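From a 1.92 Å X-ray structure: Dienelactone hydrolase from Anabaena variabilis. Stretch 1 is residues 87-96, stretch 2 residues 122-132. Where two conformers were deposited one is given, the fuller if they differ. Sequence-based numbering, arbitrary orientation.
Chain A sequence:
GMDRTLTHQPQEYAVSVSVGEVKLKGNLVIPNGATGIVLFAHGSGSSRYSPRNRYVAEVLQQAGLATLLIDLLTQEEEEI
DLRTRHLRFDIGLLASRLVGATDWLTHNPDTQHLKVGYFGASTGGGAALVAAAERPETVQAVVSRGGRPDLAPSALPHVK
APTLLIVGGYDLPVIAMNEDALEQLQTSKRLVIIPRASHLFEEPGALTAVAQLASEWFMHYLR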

ATOM      1  N   LEU A  87     -11.365 -11.296 -10.136  1.00 21.90           N
ATOM      2  CA  LEU A  87     -10.622 -10.025 -10.129  1.00 22.77           C
ATOM      3  C   LEU A  87      -9.685  -9.825  -8.963  1.00 21.78           C
ATOM      4  O   LEU A  87      -8.625  -9.194  -9.110  1.00 23.58           O
ATOM      5  CB  LEU A  87     -11.591  -8.831 -10.126  1.00 25.32           C
ATOM      6  CG  LEU A  87     -12.563  -8.754 -11.316  1.00 22.78           C
ATOM      7  CD1 LEU A  87     -13.536  -7.624 -11.082  1.00 26.88           C
ATOM      8  CD2 LEU A  87     -11.790  -8.537 -12.625  1.00 19.10           C
ATOM      9  N   ARG A  88     -10.041 -10.346  -7.801  1.00 23.87           N
ATOM     10  CA  ARG A  88      -9.261 -10.079  -6.580  1.00 23.82           C
ATOM     11  C   ARG A  88      -7.780 -10.576  -6.578  1.00 24.94           C
ATOM     12  O   ARG A  88      -6.992 -10.111  -5.784  1.00 26.94           O
ATOM     13  CB  ARG A  88      -9.953 -10.642  -5.342  1.00 22.14           C
ATOM     14  CG  ARG A  88     -10.063 -12.154  -5.287  1.00 24.44           C
ATOM     15  CD  ARG A  88     -10.718 -12.670  -4.024  1.00 26.92           C
ATOM     16  NE  ARG A  88     -12.100 -12.201  -3.942  1.00 24.63           N
ATOM     17  CZ  ARG A  88     -12.880 -12.385  -2.886  1.00 33.32           C
ATOM     18  NH1 ARG A  88     -12.443 -13.069  -1.834  1.00 34.76           N
ATOM     19  NH2 ARG A  88     -14.117 -11.914  -2.881  1.00 25.22           N
ATOM     20  N   PHE A  89      -7.421 -11.535  -7.415  1.00 24.17           N
ATOM     21  CA  PHE A  89      -6.021 -11.973  -7.435  1.00 25.20           C
ATOM     22  C   PHE A  89      -5.312 -11.521  -8.720  1.00 26.67           C
ATOM     23  O   PHE A  89      -4.175 -11.936  -8.962  1.00 27.48           O
ATOM     24  CB  PHE A  89      -5.917 -13.503  -7.296  1.00 26.43           C
ATOM     25  CG  PHE A  89      -6.714 -14.060  -6.158  1.00 21.03           C
ATOM     26  CD1 PHE A  89      -6.453 -13.644  -4.842  1.00 28.09           C
ATOM     27  CD2 PHE A  89      -7.725 -14.974  -6.385  1.00 22.28           C
ATOM     28  CE1 PHE A  89      -7.197 -14.112  -3.804  1.00 28.17           C
ATOM     29  CE2 PHE A  89      -8.459 -15.484  -5.325  1.00 28.40           C
ATOM     30  CZ  PHE A  89      -8.196 -15.038  -4.037  1.00 24.15           C
ATOM     31  N   ASP A  90      -5.958 -10.662  -9.515  1.00 25.68           N
ATOM     32  CA  ASP A  90      -5.416 -10.221 -10.818  1.00 27.40           C
ATOM     33  C   ASP A  90      -4.442  -9.094 -10.558  1.00 25.99           C
ATOM     34  O   ASP A  90      -4.805  -7.914 -10.512  1.00 21.80           O
ATOM     35  CB  ASP A  90      -6.558  -9.809 -11.747  1.00 25.36           C
ATOM     36  CG  ASP A  90      -6.100  -9.498 -13.144  1.00 30.76           C
ATOM     37  OD1 ASP A  90      -4.924  -9.114 -13.369  1.00 27.93           O
ATOM     38  OD2 ASP A  90      -6.961  -9.645 -14.039  1.00 22.53           O
ATOM     39  N   ILE A  91      -3.181  -9.466 -10.399  1.00 26.14           N
ATOM     40  CA  ILE A  91      -2.182  -8.480  -9.978  1.00 27.06           C
ATOM     41  C   ILE A  91      -1.977  -7.378 -11.025  1.00 25.20           C
ATOM     42  O   ILE A  91      -1.704  -6.245 -10.653  1.00 26.86           O
ATOM     43  CB  ILE A  91      -0.818  -9.131  -9.552  1.00 29.52           C
ATOM     44  CG1 ILE A  91      -1.022 -10.209  -8.476  1.00 29.01           C
ATOM     45  CG2 ILE A  91       0.173  -8.076  -9.087  1.00 27.67           C
ATOM     46  CD1 ILE A  91      -1.759  -9.752  -7.220  1.00 42.01           C
ATOM     47  N   GLY A  92      -2.173  -7.697 -12.293  1.00 25.44           N
ATOM     48  CA  GLY A  92      -1.998  -6.718 -13.366  1.00 27.10           C
ATOM     49  C   GLY A  92      -3.044  -5.631 -13.257  1.00 29.69           C
ATOM     50  O   GLY A  92      -2.742  -4.438 -13.348  1.00 28.00           O
ATOM     51  N   LEU A  93      -4.288  -6.061 -13.073  1.00 26.81           N
ATOM     52  CA  LEU A  93      -5.391  -5.148 -12.914  1.00 28.42           C
ATOM     53  C   LEU A  93      -5.210  -4.311 -11.647  1.00 25.61           C
ATOM     54  O   LEU A  93      -5.308  -3.112 -11.692  1.00 26.04           O
ATOM     55  CB  LEU A  93      -6.684  -5.926 -12.791  1.00 24.95           C
ATOM     56  CG  LEU A  93      -7.950  -5.086 -12.637  1.00 34.44           C
ATOM     57  CD1 LEU A  93      -8.247  -4.299 -13.886  1.00 31.66           C
ATOM     58  CD2 LEU A  93      -9.116  -6.009 -12.346  1.00 38.34           C
ATOM     59  N   LEU A  94      -4.914  -4.952 -10.527  1.00 23.73           N
ATOM     60  CA  LEU A  94      -4.830  -4.227  -9.259  1.00 26.60           C
ATOM     61  C   LEU A  94      -3.739  -3.186  -9.362  1.00 23.48           C
ATOM     62  O   LEU A  94      -3.903  -2.064  -8.907  1.00 26.05           O
ATOM     63  CB  LEU A  94      -4.595  -5.173  -8.076  1.00 27.72           C
ATOM     64  CG  LEU A  94      -5.678  -6.235  -7.828  1.00 30.24           C
ATOM     65  CD1 LEU A  94      -5.124  -7.211  -6.795  1.00 32.33           C
ATOM     66  CD2 LEU A  94      -7.009  -5.597  -7.380  1.00 29.97           C
ATOM     67  N   ALA A  95      -2.624  -3.532  -9.999  1.00 22.12           N
ATOM     68  CA  ALA A  95      -1.531  -2.560 -10.138  1.00 23.77           C
ATOM     69  C   ALA A  95      -1.922  -1.408 -11.043  1.00 22.90           C
ATOM     70  O   ALA A  95      -1.517  -0.237 -10.812  1.00 24.74           O
ATOM     71  CB  ALA A  95      -0.272  -3.214 -10.655  1.00 24.78           C
ATOM     72  N   SER A  96      -2.709  -1.703 -12.067  1.00 23.71           N
ATOM     73  CA  SER A  96      -3.120  -0.638 -12.961  1.00 24.88           C
ATOM     74  C   SER A  96      -4.038   0.297 -12.196  1.00 23.01           C
ATOM     75  O   SER A  96      -4.022   1.488 -12.422  1.00 20.33           O
ATOM     76  CB  SER A  96      -3.849  -1.155 -14.208  1.00 25.26           C
ATOM     77  OG  SER A  96      -5.178  -1.567 -13.879  1.00 34.71           O
TER
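Stretch 2 (122-132) STGGGAALVAA

Small side chains let helices pack closely, and the pairing of residues 87-96 with residues 122-132 is a compact example. Stretch 1 opens with a type I turn from Leu87 to Asp90, along which Arg88 O lies 4.4 Å from Thr123 OG1. Asp90 then caps the helix that follows, its OD1 accepting from Leu93 N at 3.1 Å.

Stretch 2 is helical over most of its length, and its axis passes 8.1 Å from that of helix 91-96, the two N-to-C directions diverging by 63° (signed crossing angle -63°). Ile91 enters this crossing as a knob, seated among Thr123, Gly126, Ala127 and Val130; its CG2 lies 3.9 Å from Ala127 CA and 4.2 Å from Val130 CG2, while its CD1 reaches to 4.0 Å from Thr123 O. One turn on, Leu94 CB meets Ala127 CB at 4.0 Å. The backbones come closest at Ala95, whose CA is 4.6 Å from Ala127 CA. Here the Ala95 methyl packs on the other helix: Ala95 CB rests 3.5 Å from Ala127 O and 3.8 Å from Val130 CG1, and Ala95 O lies 3.7 Å from Ala131 CB. Ser96 points away. No hydrogen bond links the stretches; the contact, burying 348 Å² in all, rests on close packing.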

ATOM      1  N   SER A 122      -0.808  -7.688   2.199  1.00 26.50           N
ATOM      2  CA  SER A 122      -0.968  -9.044   1.689  0.50 28.55           C
ATOM      3  C   SER A 122      -0.821  -9.051   0.156  1.00 26.63           C
ATOM      4  O   SER A 122       0.215  -8.648  -0.334  1.00 27.01           O
ATOM      5  CB  SER A 122      -2.292  -9.624   2.178  0.50 28.54           C
ATOM      6  OG  SER A 122      -2.317  -9.648   3.593  0.50 30.24           O
ATOM      7  N   THR A 123      -1.831  -9.476  -0.616  1.00 27.34           N
ATOM      8  CA  THR A 123      -1.707  -9.430  -2.097  1.00 26.82           C
ATOM      9  C   THR A 123      -1.461  -7.990  -2.663  1.00 27.02           C
ATOM     10  O   THR A 123      -0.909  -7.823  -3.780  1.00 31.41           O
ATOM     11  CB  THR A 123      -2.930 -10.069  -2.832  1.00 28.15           C
ATOM     12  OG1 THR A 123      -4.131  -9.377  -2.471  1.00 31.17           O
ATOM     13  CG2 THR A 123      -3.050 -11.545  -2.516  1.00 35.05           C
ATOM     14  N   GLY A 124      -1.852  -6.964  -1.906  1.00 28.70           N
ATOM     15  CA  GLY A 124      -1.572  -5.568  -2.274  1.00 30.62           C
ATOM     16  C   GLY A 124      -0.083  -5.231  -2.401  1.00 31.18           C
ATOM     17  O   GLY A 124       0.311  -4.345  -3.196  1.00 27.73           O
ATOM     18  N   GLY A 125       0.742  -5.928  -1.619  1.00 29.42           N
ATOM     19  CA  GLY A 125       2.200  -5.746  -1.651  1.00 28.10           C
ATOM     20  C   GLY A 125       2.767  -5.909  -3.050  1.00 29.98           C
ATOM     21  O   GLY A 125       3.439  -5.018  -3.572  1.00 30.20           O
ATOM     22  N   GLY A 126       2.501  -7.051  -3.668  1.00 29.94           N
ATOM     23  CA  GLY A 126       2.944  -7.294  -5.025  1.00 28.58           C
ATOM     24  C   GLY A 126       2.409  -6.255  -6.001  1.00 30.71           C
ATOM     25  O   GLY A 126       3.143  -5.792  -6.892  1.00 29.08           O
ATOM     26  N   ALA A 127       1.135  -5.903  -5.838  1.00 26.70           N
ATOM     27  CA  ALA A 127       0.501  -4.946  -6.725  1.00 26.51           C
ATOM     28  C   ALA A 127       1.194  -3.582  -6.603  1.00 25.54           C
ATOM     29  O   ALA A 127       1.439  -2.935  -7.610  1.00 28.31           O
ATOM     30  CB  ALA A 127      -0.961  -4.853  -6.411  1.00 28.29           C
ATOM     31  N   ALA A 128       1.557  -3.207  -5.367  1.00 25.35           N
ATOM     32  CA  ALA A 128       2.249  -1.971  -5.062  1.00 25.90           C
ATOM     33  C   ALA A 128       3.596  -1.926  -5.754  1.00 27.53           C
ATOM     34  O   ALA A 128       3.960  -0.874  -6.300  1.00 23.32           O
ATOM     35  CB  ALA A 128       2.456  -1.827  -3.576  1.00 26.69           C
ATOM     36  N   LEU A 129       4.340  -3.045  -5.708  1.00 23.46           N
ATOM     37  CA  LEU A 129       5.648  -3.078  -6.338  1.00 24.65           C
ATOM     38  C   LEU A 129       5.524  -3.004  -7.843  1.00 24.77           C
ATOM     39  O   LEU A 129       6.356  -2.373  -8.481  1.00 25.72           O
ATOM     40  CB  LEU A 129       6.464  -4.303  -5.915  1.00 26.83           C
ATOM     41  CG  LEU A 129       6.812  -4.192  -4.423  1.00 31.02           C
ATOM     42  CD1 LEU A 129       7.105  -5.545  -3.847  1.00 33.98           C
ATOM     43  CD2 LEU A 129       7.971  -3.211  -4.166  1.00 27.71           C
ATOM     44  N   VAL A 130       4.510  -3.657  -8.424  1.00 25.23           N
ATOM     45  CA  VAL A 130       4.344  -3.607  -9.889  1.00 24.14           C
ATOM     46  C   VAL A 130       4.006  -2.181 -10.331  1.00 26.24           C
ATOM     47  O   VAL A 130       4.537  -1.687 -11.325  1.00 26.80           O
ATOM     48  CB  VAL A 130       3.289  -4.627 -10.411  1.00 27.82           C
ATOM     49  CG1 VAL A 130       3.061  -4.456 -11.923  1.00 30.20           C
ATOM     50  CG2 VAL A 130       3.730  -6.042 -10.112  1.00 25.64           C
ATOM     51  N   ALA A 131       3.138  -1.513  -9.569  1.00 26.80           N
ATOM     52  CA  ALA A 131       2.780  -0.130  -9.840  1.00 28.92           C
ATOM     53  C   ALA A 131       3.975   0.848  -9.686  1.00 29.12           C
ATOM     54  O   ALA A 131       4.154   1.750 -10.504  1.00 29.76           O
ATOM     55  CB  ALA A 131       1.626   0.298  -8.916  1.00 27.75           C
ATOM     56  N   ALA A 132       4.776   0.655  -8.638  1.00 27.08           N
ATOM     57  CA  ALA A 132       5.934   1.497  -8.362  1.00 25.11           C
ATOM     58  C   ALA A 132       6.936   1.476  -9.518  1.00 26.12           C
ATOM     59  O   ALA A 132       7.505   2.510  -9.869  1.00 28.37           O
ATOM     60  CB  ALA A 132       6.590   1.057  -7.041  1.00 25.54           C
TER